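Local coordinates for protein beta-agarase (Persicobacter, PDB 6AII) that probably hydrolyses the beta-1,4 linkages of agarose as a family GH16 beta-agarase, releasing neoagarobiose, at residues 49-53 with 63-67; 107-113 with 279-285; 89-93 with 290-294. All coordinates share one frame; numbering follows the deposited sequence.

Contact 1: residues 49-53 with 63-67; sequences KNFWH and QWRHE
The rings of Phe-51 and His-66 form an offset stack, with centroids 4.3 Å apart and planes tilted by 27°. Phe-51 CD1 sits over the centre of the imidazole. His-66 CE1 comes over one phenyl face, shifted toward its rim. With Phe-51 CG anti to the backbone N (chi1 -153°), the ring reaches past the imidazole to the backbone beyond. There Trp-64 O meets its edge, 3.3 Å from Phe-51 CE1. At the imidazole edge lies Asn-50 OD1, 3.3 Å from His-66 CD2. That oxygen accepts a hydrogen bond from Thr-42 N, and Asn-50 ND2 donates to Glu-40 O, so the rotation of the amide is fixed. The Trp-52 indole has Trp-64 CZ3 over one face, 3.6 Å from Trp-52 CG, and His-53 NE2 over the opposite face. The two indoles meet obliquely, their planes 31° apart.

No direct hydrogen bond joins the segments. One water bridges Asn-50 O and Arg-65 O; a second links Asn-50 ND2 to His-66 O. His-66 CA also approaches Asn-50 O at 3.5 Å in a CA-H...O contact.

The contact joins the loop after strand 48-49 to the end of strand 62-64. Both strands pair with strand 97-110, whose Cys-107 touches Trp-52 and Trp-64. Trp-64 NE1 donates to Ile-286 O of strand 280-287.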
# COMPACT_ATOMS: atom_id res chain seq x y z
N LYS A 49 -13.45 -3.13 -6.49
CA LYS A 49 -13.43 -3.08 -7.92
C LYS A 49 -12.18 -3.77 -8.44
O LYS A 49 -11.11 -3.49 -7.92
CB LYS A 49 -13.39 -1.64 -8.45
CG LYS A 49 -13.65 -1.47 -9.96
CD LYS A 49 -13.39 -0.04 -10.37
CE LYS A 49 -13.90 0.42 -11.71
NZ LYS A 49 -13.23 1.71 -12.06
N ASN A 50 -12.33 -4.63 -9.43
CA ASN A 50 -11.21 -5.35 -10.06
C ASN A 50 -10.43 -4.50 -11.07
O ASN A 50 -9.90 -5.06 -12.02
CB ASN A 50 -11.63 -6.66 -10.67
CG ASN A 50 -12.64 -6.56 -11.81
OD1 ASN A 50 -13.14 -5.46 -12.05
ND2 ASN A 50 -12.88 -7.68 -12.49
N PHE A 51 -10.30 -3.23 -10.82
CA PHE A 51 -9.48 -2.41 -11.63
C PHE A 51 -9.12 -1.13 -10.89
O PHE A 51 -9.64 -0.82 -9.82
CB PHE A 51 -10.23 -2.06 -12.94
CG PHE A 51 -9.29 -1.77 -14.09
CD1 PHE A 51 -8.58 -2.81 -14.67
CD2 PHE A 51 -9.10 -0.49 -14.55
CE1 PHE A 51 -7.67 -2.56 -15.70
CE2 PHE A 51 -8.18 -0.23 -15.57
CZ PHE A 51 -7.52 -1.27 -16.18
N TRP A 52 -8.30 -0.29 -11.56
CA TRP A 52 -8.05 1.09 -11.18
C TRP A 52 -9.35 1.91 -11.29
O TRP A 52 -10.28 1.42 -11.89
CB TRP A 52 -6.94 1.59 -12.11
CG TRP A 52 -6.57 3.03 -12.01
CD1 TRP A 52 -6.68 4.00 -12.98
CD2 TRP A 52 -5.85 3.63 -10.93
NE1 TRP A 52 -6.17 5.19 -12.51
CE2 TRP A 52 -5.64 4.98 -11.27
CE3 TRP A 52 -5.41 3.17 -9.69
CZ2 TRP A 52 -4.96 5.87 -10.44
CZ3 TRP A 52 -4.78 4.07 -8.85
CH2 TRP A 52 -4.55 5.39 -9.22
N HIS A 53 -9.34 3.13 -10.77
CA HIS A 53 -10.57 3.89 -10.65
C HIS A 53 -10.94 4.55 -11.99
O HIS A 53 -12.02 5.15 -12.07
CB HIS A 53 -10.52 4.77 -9.40
CG HIS A 53 -9.41 5.74 -9.37
ND1 HIS A 53 -9.38 6.83 -10.21
CD2 HIS A 53 -8.30 5.79 -8.61
CE1 HIS A 53 -8.29 7.53 -9.97
NE2 HIS A 53 -7.62 6.92 -8.98
N GLN A 63 0.50 -3.32 -17.25
CA GLN A 63 -0.77 -3.37 -17.92
C GLN A 63 -1.81 -4.00 -16.98
O GLN A 63 -1.93 -5.21 -16.92
CB GLN A 63 -0.73 -4.22 -19.20
CG GLN A 63 -0.04 -3.50 -20.35
CD GLN A 63 -0.02 -4.26 -21.65
OE1 GLN A 63 -0.01 -5.49 -21.69
NE2 GLN A 63 -0.01 -3.50 -22.75
N TRP A 64 -2.48 -3.14 -16.24
CA TRP A 64 -3.55 -3.62 -15.33
C TRP A 64 -4.64 -4.23 -16.18
O TRP A 64 -4.99 -3.63 -17.24
CB TRP A 64 -4.12 -2.51 -14.47
CG TRP A 64 -3.20 -2.05 -13.39
CD1 TRP A 64 -2.32 -2.79 -12.66
CD2 TRP A 64 -3.07 -0.70 -12.94
NE1 TRP A 64 -1.67 -2.00 -11.77
CE2 TRP A 64 -2.09 -0.71 -11.92
CE3 TRP A 64 -3.69 0.50 -13.26
CZ2 TRP A 64 -1.73 0.42 -11.22
CZ3 TRP A 64 -3.30 1.63 -12.58
CH2 TRP A 64 -2.35 1.60 -11.57
N ARG A 65 -5.12 -5.40 -15.77
CA ARG A 65 -6.16 -6.10 -16.50
C ARG A 65 -7.16 -6.58 -15.47
O ARG A 65 -6.76 -7.11 -14.45
CB ARG A 65 -5.58 -7.27 -17.27
CG ARG A 65 -4.70 -6.89 -18.46
CD ARG A 65 -5.50 -6.16 -19.52
NE ARG A 65 -4.68 -5.79 -20.69
CZ ARG A 65 -4.15 -4.58 -20.91
NH1 ARG A 65 -4.22 -3.60 -20.00
NH2 ARG A 65 -3.56 -4.37 -22.10
N HIS A 66 -8.43 -6.49 -15.82
CA HIS A 66 -9.47 -6.97 -14.91
C HIS A 66 -9.22 -8.45 -14.54
O HIS A 66 -9.42 -8.85 -13.35
CB HIS A 66 -10.85 -6.89 -15.60
CG HIS A 66 -11.28 -5.48 -15.80
ND1 HIS A 66 -11.13 -4.83 -17.02
CD2 HIS A 66 -11.75 -4.55 -14.95
CE1 HIS A 66 -11.51 -3.58 -16.90
NE2 HIS A 66 -11.98 -3.40 -15.67
N GLU A 67 -8.78 -9.28 -15.49
CA GLU A 67 -8.66 -10.70 -15.29
C GLU A 67 -7.41 -11.10 -14.48
O GLU A 67 -7.13 -12.28 -14.32
CB GLU A 67 -8.65 -11.46 -16.62
CG GLU A 67 -7.58 -11.00 -17.59
CD GLU A 67 -8.01 -9.94 -18.59
OE1 GLU A 67 -8.75 -8.99 -18.22
OE2 GLU A 67 -7.48 -10.01 -19.74
O HOH W 1 -6.98 -5.21 -12.25
O HOH W 2 -11.34 -10.26 -12.10

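Contact 2: residues 107-113 with 279-285; sequences CVVSKGH and PMKLIIN
Two hydrogen bonds grip Ser-110 OG, one across the contact and one within its own segment. Ser-110 OG accepts from Leu-282 N at 3.0 Å and donates to Gly-112 O at 2.7 Å. The hydroxyl lies between the backbone N and the carbonyl carbon (chi1 65°), which places it within bonding distance of Leu-282 N. It probably takes the place of the Ser-110 carbonyl, which is held by a water instead. The backbone of the same residue completes the pairing, with Ser-110 N donating to Leu-282 O at 2.9 Å. An alanine here is likely to leave Leu-282 N and Gly-112 O without this partner and the turn at Gly-112 less firmly held.

Further along, the strands run antiparallel, at 168°, their axes 4.7 Å apart. Val-108 and Ile-284 form a hydrogen-bonded pair, bonded in both directions. Cys-107 with Asn-285 and Val-109 with Ile-283 are the non-hydrogen-bonded pairs. On their face, Val-109 CG2 lies beside Ile-283 CG1, and Cys-107 SG touches Asn-285 CB at 3.7 Å.

Lys-281 is extended beyond CG and crosses the His-113 ring. Lys-281 CG makes a CH-pi contact over one face of the His-113 ring, 3.9 Å from its centroid. Pro-279 CB packs by His-113 CD2, and His-113 NE2 bonds Asp-140 OD1. A water accepts from Lys-281 NZ and donates to Ser-110 O.

Val-108 and Ile-284 face strand 75-79 of the other sheet, as in the beta-sandwich of GH16 enzymes. The chemistry divides: backbone bonds and apolar contacts such as Val-109 with Ile-283 hold the paired residues, while the Ser-110 hydroxyl and a water serve backbone atoms near Ser-110.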
# COMPACT_ATOMS: atom_id res chain seq x y z
N CYS A 107 -5.09 -4.49 -10.06
CA CYS A 107 -5.30 -3.32 -9.27
C CYS A 107 -6.73 -3.39 -8.71
O CYS A 107 -7.64 -3.73 -9.48
CB CYS A 107 -5.07 -2.07 -10.12
SG CYS A 107 -5.29 -0.54 -9.22
N VAL A 108 -6.88 -3.13 -7.41
CA VAL A 108 -8.16 -3.20 -6.77
C VAL A 108 -8.46 -1.88 -6.07
O VAL A 108 -7.58 -1.34 -5.38
CB VAL A 108 -8.14 -4.37 -5.77
CG1 VAL A 108 -9.39 -4.37 -4.94
CG2 VAL A 108 -7.97 -5.68 -6.52
N VAL A 109 -9.72 -1.34 -6.20
CA VAL A 109 -10.08 -0.10 -5.56
C VAL A 109 -11.40 -0.29 -4.80
O VAL A 109 -12.35 -0.89 -5.35
CB VAL A 109 -10.18 1.06 -6.55
CG1 VAL A 109 -10.57 2.32 -5.79
CG2 VAL A 109 -8.88 1.28 -7.32
N SER A 110 -11.47 0.14 -3.57
CA SER A 110 -12.70 -0.05 -2.81
C SER A 110 -13.84 0.79 -3.37
O SER A 110 -13.60 1.83 -3.96
CB SER A 110 -12.52 0.32 -1.36
OG SER A 110 -12.25 1.68 -1.16
N LYS A 111 -15.04 0.26 -3.20
CA LYS A 111 -16.25 1.06 -3.39
C LYS A 111 -16.39 2.09 -2.26
O LYS A 111 -16.72 3.24 -2.49
CB LYS A 111 -17.48 0.16 -3.42
CG LYS A 111 -18.77 0.97 -3.65
CD LYS A 111 -19.98 0.11 -3.65
CE LYS A 111 -20.20 -0.56 -4.97
NZ LYS A 111 -21.39 -1.45 -4.91
N GLY A 112 -16.16 1.67 -1.03
CA GLY A 112 -16.34 2.52 0.11
C GLY A 112 -15.16 3.42 0.41
O GLY A 112 -14.12 3.38 -0.30
N HIS A 113 -15.39 4.28 1.41
CA HIS A 113 -14.44 5.20 1.89
C HIS A 113 -14.18 5.01 3.39
O HIS A 113 -15.04 4.55 4.17
CB HIS A 113 -14.85 6.67 1.68
CG HIS A 113 -14.96 7.06 0.25
ND1 HIS A 113 -16.03 6.69 -0.55
CD2 HIS A 113 -14.18 7.87 -0.50
CE1 HIS A 113 -15.85 7.19 -1.77
NE2 HIS A 113 -14.74 7.95 -1.76
N PRO A 279 -12.26 12.05 2.81
CA PRO A 279 -12.53 10.58 2.77
C PRO A 279 -11.69 9.92 1.69
O PRO A 279 -11.52 10.49 0.62
CB PRO A 279 -14.02 10.44 2.44
CG PRO A 279 -14.59 11.69 3.11
CD PRO A 279 -13.57 12.76 2.78
N MET A 280 -11.22 8.69 1.99
CA MET A 280 -10.34 8.01 1.08
C MET A 280 -10.85 6.62 0.72
O MET A 280 -11.40 5.88 1.57
CB MET A 280 -8.95 7.89 1.69
CG MET A 280 -8.33 9.21 2.00
SD MET A 280 -6.60 8.99 2.56
CE MET A 280 -6.25 10.68 3.03
N LYS A 281 -10.56 6.23 -0.54
CA LYS A 281 -10.76 4.83 -0.98
C LYS A 281 -9.46 4.07 -0.68
O LYS A 281 -8.40 4.71 -0.69
CB LYS A 281 -11.07 4.71 -2.47
CG LYS A 281 -12.45 5.27 -2.84
CD LYS A 281 -12.74 5.17 -4.30
CE LYS A 281 -14.14 5.70 -4.60
NZ LYS A 281 -14.44 5.46 -6.03
N LEU A 282 -9.59 2.76 -0.46
CA LEU A 282 -8.43 1.89 -0.29
C LEU A 282 -8.09 1.31 -1.66
O LEU A 282 -8.95 0.82 -2.41
CB LEU A 282 -8.80 0.81 0.74
CG LEU A 282 -7.73 -0.27 0.98
CD1 LEU A 282 -6.52 0.32 1.64
CD2 LEU A 282 -8.34 -1.37 1.83
N ILE A 283 -6.78 1.28 -1.97
CA ILE A 283 -6.27 0.74 -3.18
C ILE A 283 -5.24 -0.34 -2.79
O ILE A 283 -4.37 -0.08 -1.95
CB ILE A 283 -5.64 1.86 -4.05
CG1 ILE A 283 -6.68 2.98 -4.30
CG2 ILE A 283 -5.07 1.30 -5.35
CD1 ILE A 283 -6.28 4.05 -5.27
N ILE A 284 -5.35 -1.50 -3.41
CA ILE A 284 -4.32 -2.56 -3.28
C ILE A 284 -3.92 -2.96 -4.70
O ILE A 284 -4.76 -3.29 -5.52
CB ILE A 284 -4.81 -3.77 -2.50
CG1 ILE A 284 -5.40 -3.32 -1.16
CG2 ILE A 284 -3.64 -4.73 -2.35
CD1 ILE A 284 -5.69 -4.47 -0.23
N ASN A 285 -2.64 -2.86 -4.99
CA ASN A 285 -2.25 -3.14 -6.35
C ASN A 285 -0.78 -3.57 -6.42
O ASN A 285 0.01 -3.41 -5.47
CB ASN A 285 -2.43 -1.93 -7.28
CG ASN A 285 -1.32 -0.90 -7.15
OD1 ASN A 285 -1.29 -0.13 -6.20
ND2 ASN A 285 -0.38 -0.84 -8.07
O HOH W 3 -14.39 2.63 -6.52

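Contact 3: residues 89-93 with 290-294; sequences FRNSH and DWNAL
Asp-290 OD2 takes two hydrogen bonds from Ser-92, at 2.6 Å from Ser-92 N and 2.7 Å from Ser-92 OG. The hydroxyl meets the oxygen on its syn side, 25° out of the carboxylate plane. The amide comes from above that plane, with an N-H...O angle of 158°. Ser-92 OG stands between its own backbone N and carbonyl carbon (chi1 60°), on hand for the same oxygen as the amide. Two donors would probably help stabilise a negative charge on Asp-290. Its other oxygen, OD1, takes a weak bond from Trp-291 N.

Within the loop, Asn-91 OD1 accepts from His-93 N at 3.1 Å. This is an Asx turn, and it probably helps hold the loop around Ser-92.

The van der Waals contacts centre on Leu-294, one turn along the helix from Asp-290. Its branches divide the work. Leu-294 CD2 meets its apolar partner at Phe-89 CZ, 3.8 Å away, and Leu-294 CD1 packs against the amide at Asn-91 CG, at 3.6 Å. Leu-294 CG lies in the plane of the Phe-89 ring, at its edge. More loosely, Trp-291 CB approaches His-93 NE2 at 4.1 Å.

The short helix 290-294 follows strand 280-287 and rests against strand 86-90 and the loop that follows. Strand 97-110 borders both: Leu-100 touches Phe-89 and Ala-293, and His-98 touches Asn-91 and Leu-294.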
# COMPACT_ATOMS: atom_id res chain seq x y z
N PHE A 89 6.24 3.38 -22.58
CA PHE A 89 5.92 4.22 -21.44
C PHE A 89 6.92 5.34 -21.24
O PHE A 89 8.08 5.24 -21.71
CB PHE A 89 5.88 3.37 -20.16
CG PHE A 89 7.20 2.66 -19.91
CD1 PHE A 89 7.51 1.43 -20.48
CD2 PHE A 89 8.14 3.28 -19.10
CE1 PHE A 89 8.72 0.82 -20.21
CE2 PHE A 89 9.36 2.67 -18.85
CZ PHE A 89 9.64 1.45 -19.41
N ARG A 90 6.51 6.37 -20.53
CA ARG A 90 7.36 7.57 -20.35
C ARG A 90 8.21 7.36 -19.10
O ARG A 90 7.73 6.89 -18.08
CB ARG A 90 6.43 8.79 -20.26
CG ARG A 90 6.93 10.09 -20.87
CD ARG A 90 5.89 11.23 -20.84
NE ARG A 90 4.73 11.09 -21.76
CZ ARG A 90 4.45 11.88 -22.83
NH1 ARG A 90 3.31 11.70 -23.54
NH2 ARG A 90 5.33 12.82 -23.19
N ASN A 91 9.48 7.67 -19.21
CA ASN A 91 10.37 7.82 -18.03
C ASN A 91 10.02 9.13 -17.31
O ASN A 91 10.23 10.23 -17.83
CB ASN A 91 11.83 7.75 -18.46
CG ASN A 91 12.77 7.93 -17.29
OD1 ASN A 91 12.35 8.03 -16.16
ND2 ASN A 91 14.05 7.97 -17.56
N SER A 92 9.39 9.04 -16.16
CA SER A 92 8.88 10.23 -15.46
C SER A 92 10.04 11.19 -15.10
O SER A 92 9.80 12.38 -14.82
CB SER A 92 8.11 9.85 -14.23
OG SER A 92 8.99 9.13 -13.38
N HIS A 93 11.28 10.73 -15.08
CA HIS A 93 12.37 11.58 -14.62
C HIS A 93 12.84 12.50 -15.77
O HIS A 93 13.52 13.51 -15.51
CB HIS A 93 13.52 10.74 -14.05
CG HIS A 93 13.17 10.00 -12.79
ND1 HIS A 93 14.12 9.58 -11.88
CD2 HIS A 93 11.98 9.59 -12.28
CE1 HIS A 93 13.53 8.94 -10.88
NE2 HIS A 93 12.22 8.93 -11.10
N ASP A 290 8.22 2.93 -13.82
CA ASP A 290 9.21 3.28 -14.83
C ASP A 290 10.65 3.19 -14.31
O ASP A 290 11.44 2.51 -14.93
CB ASP A 290 8.98 4.72 -15.35
CG ASP A 290 8.89 5.89 -14.37
OD1 ASP A 290 9.00 5.74 -13.15
OD2 ASP A 290 8.50 6.94 -14.83
N TRP A 291 10.88 3.79 -13.14
CA TRP A 291 12.28 3.92 -12.55
C TRP A 291 12.83 2.50 -12.24
O TRP A 291 13.94 2.13 -12.67
CB TRP A 291 12.28 4.85 -11.30
CG TRP A 291 11.29 4.60 -10.19
CD1 TRP A 291 9.98 4.99 -10.13
CD2 TRP A 291 11.56 4.01 -8.90
NE1 TRP A 291 9.40 4.64 -8.93
CE2 TRP A 291 10.36 4.03 -8.15
CE3 TRP A 291 12.70 3.45 -8.30
CZ2 TRP A 291 10.27 3.50 -6.86
CZ3 TRP A 291 12.60 2.90 -7.03
CH2 TRP A 291 11.40 2.95 -6.31
N ASN A 292 11.97 1.67 -11.71
CA ASN A 292 12.41 0.34 -11.41
C ASN A 292 12.63 -0.47 -12.70
O ASN A 292 13.60 -1.19 -12.84
CB ASN A 292 11.45 -0.37 -10.45
CG ASN A 292 11.62 0.05 -9.00
OD1 ASN A 292 12.73 0.02 -8.46
ND2 ASN A 292 10.51 0.38 -8.35
N ALA A 293 11.66 -0.43 -13.61
CA ALA A 293 11.74 -1.25 -14.79
C ALA A 293 12.95 -0.87 -15.65
O ALA A 293 13.64 -1.82 -16.11
CB ALA A 293 10.49 -1.14 -15.59
N LEU A 294 13.22 0.44 -15.71
CA LEU A 294 14.35 0.87 -16.58
C LEU A 294 15.70 0.44 -15.97
O LEU A 294 16.70 0.22 -16.70
CB LEU A 294 14.27 2.38 -16.79
CG LEU A 294 13.12 2.88 -17.69
CD1 LEU A 294 12.95 4.38 -17.60
CD2 LEU A 294 13.34 2.40 -19.10

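How the contacts relate
From the N terminus, contact 1 comes first. It closes a short loop between strands 48-49 and 62-64, before the others open. Contact 3 opens next, on strand 86-90. The chain turns into strand 97-110, where contact 2 opens. Contact 2 closes on strand 280-287 and contact 3 on the helix just after, so contact 2 is nested inside contact 3. All three reach the same sheet, and strand 97-110 carries one side of contact 2 and pairs with strands 48-49, 62-64 and 86-90, which carry or adjoin the others. Contacts 1 and 2 touch, with a probable hydrogen bond from Lys-49 N to Val-109 O. Contact 3 stands apart, its centre about 25 Å from contact 2's.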